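Local coordinates for trimeric intracellular cation channel type 1B.2 (Caenorhabditis elegans, PDB 5EIK), which forms a homotrimeric, phosphatidylinositol 4,5-bisphosphate-binding potassium channel of intracellular membranes that may supply counter-ion current during calcium release, at the interface of chains A and B. Coordinates in Å, arbitrary orientation; residue numbers count along the deposited sequence, not the author numbering. Chains: chain A/B, Uncharacterized protein Y57A10A.28.

The interface of chains A and B. Residues chain A 63, 86, 89, 95; chain B 154-155, 158.
The start of helix 153-165, the first half of the discontinuous fifth transmembrane segment of chain B, packs against three elements of chain A: helix 59-70 of the second transmembrane segment, the 3-10 turn 87-90 with the loop before it, and helix 92-107. B:Leu154 buries 70 Å² here, more than any other residue of the patch, and its two methyls take different tasks. CD1 stands above the rim of the A:Trp63 indole, 3.7 Å from CH2 at the outer end of the benzo ring. The two side chains meet tip to tip, and CD2 sits closer to the ring plane than CD1 does; CD2 also meets A:Ile95 CG2 at 3.5 Å. A:Ile95 CG2 and A:Trp63 CH2 approach that methyl from directions about 93° apart, so it fills the corner between helices 59-70 and 92-107. With CG anti to the backbone N (chi1 170°), the A:Trp63 side chain carries its benzo end toward B:Leu154.

One residue on, B:Val155 uses both branches against A:Ile86. B:Val155 CG1 lies 3.8 Å from A:Ile86 CG1, and the other pairings of A:Ile86 CG1 and CG2 with the two B:Val155 methyls are nearly as close, evidence of broad contact between two branched groups. B:Val155 CG2 additionally reaches A:Leu89 CB at 4.1 Å. A helical turn further, B:Leu158 meets A:Leu89 tip to tip, CD1 to CD1 at 3.2 Å; this is tighter than normal methyl packing and, at 2.30 Å resolution, is weak evidence of real strain.

No polar atom of one chain is close enough to bond across this patch, so among these residues the fit appears to rest on apolar packing, with 242 Å² of surface hidden, summed over both chains. The protein is a homotrimer, and this apolar seam evidently contributes to subunit association, on what the assigned topology suggests is the lumenal side.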
# COMPACT_ATOMS: atom_id res chain seq x y z
N TRP A 63 18.88 1.25 8.41
CA TRP A 63 18.53 -0.01 9.05
C TRP A 63 17.16 -0.48 8.58
O TRP A 63 16.97 -1.65 8.26
CB TRP A 63 18.52 0.14 10.57
CG TRP A 63 17.94 -1.04 11.27
CD1 TRP A 63 18.57 -2.23 11.55
CD2 TRP A 63 16.59 -1.19 11.75
NE1 TRP A 63 17.70 -3.10 12.16
CE2 TRP A 63 16.48 -2.49 12.30
CE3 TRP A 63 15.47 -0.35 11.76
CZ2 TRP A 63 15.29 -2.98 12.85
CZ3 TRP A 63 14.27 -0.83 12.32
CH2 TRP A 63 14.20 -2.14 12.85
N ILE A 86 3.14 -6.07 10.85
CA ILE A 86 4.21 -6.04 11.81
C ILE A 86 4.68 -7.42 12.28
O ILE A 86 5.79 -7.56 12.80
CB ILE A 86 3.76 -5.16 13.02
CG1 ILE A 86 4.86 -4.17 13.36
CG2 ILE A 86 3.36 -6.01 14.22
CD1 ILE A 86 5.24 -3.31 12.20
N LEU A 89 8.38 -8.94 12.63
CA LEU A 89 9.27 -8.34 13.63
C LEU A 89 9.22 -9.02 14.99
O LEU A 89 9.91 -8.60 15.92
CB LEU A 89 8.94 -6.86 13.80
CG LEU A 89 9.04 -6.02 12.54
CD1 LEU A 89 8.71 -4.58 12.89
CD2 LEU A 89 10.43 -6.11 11.94
N ILE A 95 15.36 -10.93 13.51
CA ILE A 95 15.59 -9.50 13.45
C ILE A 95 16.95 -9.14 14.00
O ILE A 95 17.63 -8.25 13.47
CB ILE A 95 14.50 -8.72 14.22
CG1 ILE A 95 13.13 -9.07 13.66
CG2 ILE A 95 14.74 -7.23 14.12
CD1 ILE A 95 13.02 -8.85 12.16
N LEU B 154 10.55 -3.59 19.52
CA LEU B 154 10.68 -3.02 18.19
C LEU B 154 9.34 -2.55 17.65
O LEU B 154 9.22 -1.43 17.17
CB LEU B 154 11.30 -4.05 17.25
CG LEU B 154 11.88 -3.50 15.96
CD1 LEU B 154 12.73 -2.27 16.26
CD2 LEU B 154 12.72 -4.58 15.29
N VAL B 155 8.33 -3.41 17.72
CA VAL B 155 7.00 -3.05 17.25
C VAL B 155 6.51 -1.80 17.99
O VAL B 155 5.96 -0.88 17.37
CB VAL B 155 6.00 -4.20 17.48
CG1 VAL B 155 4.60 -3.75 17.09
CG2 VAL B 155 6.39 -5.40 16.66
N LEU B 158 8.33 1.27 16.53
CA LEU B 158 7.85 1.59 15.19
C LEU B 158 6.44 2.17 15.19
O LEU B 158 6.15 3.11 14.45
CB LEU B 158 7.93 0.34 14.30
CG LEU B 158 9.36 -0.18 14.16
CD1 LEU B 158 9.37 -1.48 13.38
CD2 LEU B 158 10.22 0.88 13.47